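Local atomic coordinates of beta-galactosidase (Trichoderma reesei, PDB entry 3OG2), a protein that probably hydrolyses terminal non-reducing beta-D-galactose residues in beta-D-galactosides, as a secreted, glycosylated member of glycoside hydrolase family 35. Residues G130-V135 with L147-N152; Q176-Y181 with Q197-Q202. One frame throughout, in Å; residues are numbered along the deposited sequence.

Contact 1: G130-V135 with L147-N152; sequences GWLQRV and LHATDN. With NAG (2-acetamido-2-deoxy-beta-D-glucopyranose), chain E.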
# COMPACT_ATOMS: atom_id res chain seq x y z
N GLY A 130 -22.00 2.61 -2.17
CA GLY A 130 -22.96 1.72 -2.83
C GLY A 130 -24.26 2.42 -3.22
O GLY A 130 -24.97 1.91 -4.10
N TRP A 131 -24.58 3.56 -2.56
CA TRP A 131 -25.78 4.27 -3.01
C TRP A 131 -25.65 4.87 -4.40
O TRP A 131 -26.70 5.26 -4.95
CB TRP A 131 -26.17 5.28 -1.96
CG TRP A 131 -25.15 6.19 -1.37
CD1 TRP A 131 -24.49 6.01 -0.21
CD2 TRP A 131 -24.73 7.45 -1.90
NE1 TRP A 131 -23.65 7.04 0.05
CE2 TRP A 131 -23.77 7.96 -0.97
CE3 TRP A 131 -25.05 8.22 -3.04
CZ2 TRP A 131 -23.11 9.18 -1.13
CZ3 TRP A 131 -24.37 9.43 -3.17
CH2 TRP A 131 -23.43 9.90 -2.23
N LEU A 132 -24.46 4.88 -5.01
CA LEU A 132 -24.41 5.26 -6.43
C LEU A 132 -25.05 4.21 -7.31
O LEU A 132 -25.33 4.47 -8.48
CB LEU A 132 -22.97 5.52 -6.86
CG LEU A 132 -22.40 6.88 -6.44
CD1 LEU A 132 -21.05 7.07 -7.15
CD2 LEU A 132 -23.22 8.13 -6.59
N GLN A 133 -25.33 2.97 -6.81
CA GLN A 133 -26.11 2.07 -7.61
C GLN A 133 -27.53 2.60 -7.87
O GLN A 133 -28.14 2.15 -8.83
CB GLN A 133 -26.22 0.68 -6.95
CG GLN A 133 -24.87 0.03 -6.69
CD GLN A 133 -24.91 -1.47 -6.66
OE1 GLN A 133 -25.99 -2.08 -6.43
NE2 GLN A 133 -23.76 -2.16 -6.85
N ARG A 134 -27.99 3.56 -7.07
CA ARG A 134 -29.30 4.12 -7.25
C ARG A 134 -29.26 5.40 -8.10
O ARG A 134 -30.27 6.09 -8.25
CB ARG A 134 -29.91 4.46 -5.89
CG ARG A 134 -30.01 3.19 -5.03
CD ARG A 134 -30.96 3.42 -3.87
NE ARG A 134 -30.70 4.58 -3.01
CZ ARG A 134 -29.93 4.54 -1.90
NH1 ARG A 134 -29.35 3.40 -1.52
NH2 ARG A 134 -29.76 5.63 -1.14
N VAL A 135 -28.11 5.75 -8.67
CA VAL A 135 -28.00 6.90 -9.59
C VAL A 135 -28.10 6.39 -10.99
O VAL A 135 -27.30 5.56 -11.41
CB VAL A 135 -26.65 7.60 -9.32
CG1 VAL A 135 -26.42 8.68 -10.37
CG2 VAL A 135 -26.65 8.22 -7.93
N LEU A 147 -22.71 13.78 -11.26
CA LEU A 147 -21.87 14.93 -10.87
C LEU A 147 -22.33 15.48 -9.53
O LEU A 147 -21.55 15.72 -8.60
CB LEU A 147 -21.97 16.10 -11.87
CG LEU A 147 -21.26 15.83 -13.21
CD1 LEU A 147 -21.32 17.10 -14.03
CD2 LEU A 147 -19.80 15.39 -13.02
N HIS A 148 -23.66 15.69 -9.43
CA HIS A 148 -24.12 16.34 -8.21
C HIS A 148 -24.07 15.37 -7.04
O HIS A 148 -23.90 15.82 -5.89
CB HIS A 148 -25.49 16.96 -8.49
CG HIS A 148 -25.41 18.04 -9.54
ND1 HIS A 148 -24.38 18.94 -9.68
CD2 HIS A 148 -26.33 18.30 -10.49
CE1 HIS A 148 -24.66 19.75 -10.71
NE2 HIS A 148 -25.81 19.36 -11.18
N ALA A 149 -24.09 14.05 -7.27
CA ALA A 149 -23.87 13.08 -6.18
C ALA A 149 -22.46 13.21 -5.59
O ALA A 149 -22.29 12.84 -4.43
CB ALA A 149 -24.09 11.66 -6.67
N THR A 150 -21.49 13.73 -6.35
CA THR A 150 -20.10 13.85 -5.86
C THR A 150 -19.83 15.17 -5.15
O THR A 150 -18.77 15.34 -4.51
CB THR A 150 -19.07 13.73 -6.99
OG1 THR A 150 -19.11 14.89 -7.84
CG2 THR A 150 -19.23 12.47 -7.82
N ASP A 151 -20.74 16.13 -5.29
CA ASP A 151 -20.41 17.50 -4.88
C ASP A 151 -20.15 17.61 -3.39
O ASP A 151 -19.20 18.31 -2.97
CB ASP A 151 -21.56 18.48 -5.19
CG ASP A 151 -21.64 18.84 -6.67
OD1 ASP A 151 -20.62 18.78 -7.39
OD2 ASP A 151 -22.74 19.26 -7.08
N ASN A 152 -20.96 17.03 -2.54
CA ASN A 152 -20.79 17.18 -1.10
C ASN A 152 -19.46 16.56 -0.68
O ASN A 152 -18.73 17.18 0.13
CB ASN A 152 -21.98 16.48 -0.39
CG ASN A 152 -21.95 16.76 1.10
OD1 ASN A 152 -21.77 17.88 1.57
ND2 ASN A 152 -22.16 15.71 1.90
C1 NAG E . -34.34 7.13 -7.93
C2 NAG E . -34.23 7.49 -6.44
C3 NAG E . -35.05 8.70 -6.04
C4 NAG E . -34.84 9.90 -6.98
C5 NAG E . -34.92 9.38 -8.43
C6 NAG E . -34.72 10.54 -9.41
C7 NAG E . -33.66 6.00 -4.57
C8 NAG E . -34.34 5.13 -3.53
N2 NAG E . -34.48 6.40 -5.54
O3 NAG E . -34.79 9.11 -4.70
O4 NAG E . -35.88 10.86 -6.73
O5 NAG E . -33.95 8.33 -8.62
O6 NAG E . -35.20 10.28 -10.71
O7 NAG E . -32.58 6.53 -4.24
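The methyl of Ala149 is the point on which three side chains of 130-135 converge. Leu132 CD2 comes nearest, 3.6 Å from Ala149 CB, and Trp131 CZ3 follows at 4.2 Å from the same CB; Val135 CG2 only grazes it. The indole also meets the helix backbone: CH2 of Trp131 lies 3.8 Å from Ala149 O, which meets the rim of the indole almost in the plane of the rings. Trp131 reaches the helix with CG lodged in the fork between N and C (chi1 47°), while its NE1 is hydrogen-bonded to Glu83 O, which helps fix the ring's rotation. No hydrogen bond joins the two segments, and just 126 Å² is buried.

Behind Ala149, Leu147 O accepts from both Thr150 N and Thr150 OG1, the hydroxyl at 2.7 Å. On the other flank of the 3-10 turn, Arg134 NE donates to O7 of the N-acetylglucosamine, 3.0 Å away with an N-H...O angle of 150°, and NH1 forms a salt bridge with Glu830; the sugar is also hydrogen-bonded to Lys136 NZ. Replacing Arg134 with an alanine would probably leave the sugar's acetamide oxygen without this donor and Glu830 without this charged partner. The arrangement is a short 3-10 turn, in the loop after strand 110-116, packed on helix 144-163 of the TIM-barrel domain, with a glycan on its outer side.

Contact 2: Q176-Y181 with Q197-Q202; sequences QPENEY and QYVIDQ
Pro177 and Val199 meet where strand 172-177 of the TIM barrel packs against helix 193-205, the helix that follows it in the chain; 139 Å² is buried, without a hydrogen bond between the segments. The evidence for close apolar packing is the 3.8 Å from Pro177 CB to Val199 CG1, with Pro177 CG resting 4.3 Å from Ile200 CG1. CG1 of Val199 stands anti to its own backbone N (chi1 170°), and this branch also lies 4.0 Å from Glu178 N.

Glu178 can be followed outward. Its CB points neither at the helix nor from it, CG passes 4.3 Å from Val199 CG1, and the carboxylate then divides its work. OE2 is hydrogen-bonded to Tyr195 OH, while OE1 forms a salt bridge with Arg140 NH2 and takes the backbone N-H of Asn179, which probably offsets the charge of this buried carboxylate. Asn179 and Glu180, which bind galactose in another structure of this enzyme, are the next two residues. From the strand, Gln176 NE2 grips Glu178 O, and it approaches Asn179 OD1 in the plane of that carbonyl, on a lone pair. The bond from Asn179 N to Glu178 OE1 spans 2.8 Å and arrives on the anti side, 31° out of the carboxylate plane.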
# COMPACT_ATOMS: atom_id res chain seq x y z
N GLN A 176 -4.31 15.33 -7.16
CA GLN A 176 -4.75 14.60 -8.36
C GLN A 176 -6.27 14.56 -8.37
O GLN A 176 -6.90 14.00 -7.45
CB GLN A 176 -4.23 13.14 -8.32
CG GLN A 176 -4.76 12.31 -9.48
CD GLN A 176 -4.40 10.86 -9.31
OE1 GLN A 176 -3.21 10.47 -9.37
NE2 GLN A 176 -5.40 9.98 -9.09
N PRO A 177 -6.91 15.09 -9.40
CA PRO A 177 -8.33 14.95 -9.60
C PRO A 177 -8.62 13.65 -10.38
O PRO A 177 -7.89 13.35 -11.33
CB PRO A 177 -8.69 16.18 -10.45
CG PRO A 177 -7.42 16.56 -11.17
CD PRO A 177 -6.27 15.93 -10.47
N GLU A 178 -9.69 12.92 -10.01
CA GLU A 178 -10.06 11.71 -10.80
C GLU A 178 -8.98 10.65 -10.64
O GLU A 178 -8.11 10.74 -9.73
CB GLU A 178 -10.39 12.05 -12.28
CG GLU A 178 -11.86 11.82 -12.65
CD GLU A 178 -12.22 10.37 -12.86
OE1 GLU A 178 -11.29 9.51 -12.98
OE2 GLU A 178 -13.43 10.01 -12.95
N ASN A 179 -8.99 9.61 -11.46
CA ASN A 179 -7.98 8.54 -11.33
C ASN A 179 -7.97 7.74 -12.62
O ASN A 179 -8.99 7.10 -12.92
CB ASN A 179 -8.31 7.63 -10.14
CG ASN A 179 -7.20 6.59 -10.00
OD1 ASN A 179 -6.15 7.01 -9.44
ND2 ASN A 179 -7.29 5.37 -10.48
N GLU A 180 -6.85 7.73 -13.33
CA GLU A 180 -6.73 6.93 -14.55
C GLU A 180 -7.95 7.13 -15.47
O GLU A 180 -8.58 6.18 -15.96
CB GLU A 180 -6.50 5.43 -14.28
CG GLU A 180 -5.13 5.21 -13.65
CD GLU A 180 -4.63 3.81 -13.65
OE1 GLU A 180 -5.42 2.86 -13.81
OE2 GLU A 180 -3.39 3.55 -13.45
N TYR A 181 -8.22 8.40 -15.73
CA TYR A 181 -9.31 8.75 -16.67
C TYR A 181 -8.74 8.60 -18.07
O TYR A 181 -8.16 9.56 -18.61
CB TYR A 181 -9.82 10.18 -16.34
CG TYR A 181 -10.97 10.55 -17.27
CD1 TYR A 181 -12.24 9.97 -17.10
CD2 TYR A 181 -10.81 11.46 -18.31
CE1 TYR A 181 -13.28 10.31 -17.95
CE2 TYR A 181 -11.84 11.79 -19.15
CZ TYR A 181 -13.07 11.21 -18.96
OH TYR A 181 -14.10 11.55 -19.82
N GLN A 197 -13.26 19.10 -16.74
CA GLN A 197 -13.18 20.44 -16.15
C GLN A 197 -14.09 20.57 -14.94
O GLN A 197 -13.75 21.33 -14.03
CB GLN A 197 -13.55 21.49 -17.21
CG GLN A 197 -13.23 22.89 -16.67
CD GLN A 197 -11.75 23.07 -16.42
OE1 GLN A 197 -10.86 22.71 -17.19
NE2 GLN A 197 -11.48 23.67 -15.26
N TYR A 198 -15.27 19.93 -14.94
CA TYR A 198 -16.13 20.00 -13.74
C TYR A 198 -15.33 19.45 -12.54
O TYR A 198 -15.41 20.04 -11.44
CB TYR A 198 -17.37 19.17 -13.95
CG TYR A 198 -18.40 19.32 -12.85
CD1 TYR A 198 -18.34 18.49 -11.71
CD2 TYR A 198 -19.42 20.27 -12.92
CE1 TYR A 198 -19.25 18.63 -10.69
CE2 TYR A 198 -20.35 20.40 -11.91
CZ TYR A 198 -20.27 19.58 -10.78
OH TYR A 198 -21.22 19.70 -9.80
N VAL A 199 -14.64 18.33 -12.73
CA VAL A 199 -13.91 17.70 -11.60
C VAL A 199 -12.83 18.64 -11.11
O VAL A 199 -12.62 18.86 -9.90
CB VAL A 199 -13.36 16.35 -12.08
CG1 VAL A 199 -12.39 15.74 -11.07
CG2 VAL A 199 -14.52 15.39 -12.37
N ILE A 200 -12.11 19.30 -12.07
CA ILE A 200 -11.12 20.30 -11.65
C ILE A 200 -11.75 21.48 -10.92
O ILE A 200 -11.22 21.92 -9.88
CB ILE A 200 -10.34 20.82 -12.90
CG1 ILE A 200 -9.42 19.69 -13.43
CG2 ILE A 200 -9.57 22.10 -12.61
CD1 ILE A 200 -8.82 20.00 -14.80
N ASP A 201 -12.86 21.99 -11.46
CA ASP A 201 -13.53 23.12 -10.84
C ASP A 201 -13.95 22.80 -9.40
O ASP A 201 -13.87 23.70 -8.54
CB ASP A 201 -14.78 23.53 -11.62
CG ASP A 201 -14.60 24.14 -12.98
OD1 ASP A 201 -13.47 24.58 -13.34
OD2 ASP A 201 -15.61 24.24 -13.76
N GLN A 202 -14.39 21.56 -9.16
CA GLN A 202 -14.79 21.26 -7.76
C GLN A 202 -13.63 21.47 -6.81
O GLN A 202 -13.76 21.94 -5.70
CB GLN A 202 -15.24 19.82 -7.60
CG GLN A 202 -16.55 19.46 -8.34
CD GLN A 202 -16.83 17.99 -8.15
OE1 GLN A 202 -15.97 17.16 -8.54
NE2 GLN A 202 -17.95 17.63 -7.56

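How the contacts relate
Both contacts belong to the TIM-barrel domain, their centres about 16 Å apart. Contact 1 sets a short 3-10 helix, and contact 2 a strand and the loop after it, against an alpha helix, mainly through carbon-to-carbon contacts, with no hydrogen bond between the segments. Contact 2 is buried in all four touching residues and runs on into the galactose site; contact 1 is only partly buried and borders a glycan. Their polar surroundings differ accordingly: a network around the carboxylate and amides of 176-181 in one, sugar and a salt bridge to Glu830, far along the chain, in the other. The two helices meet directly: Asp151 OD1 probably accepts from Tyr198 OH at 2.6 Å.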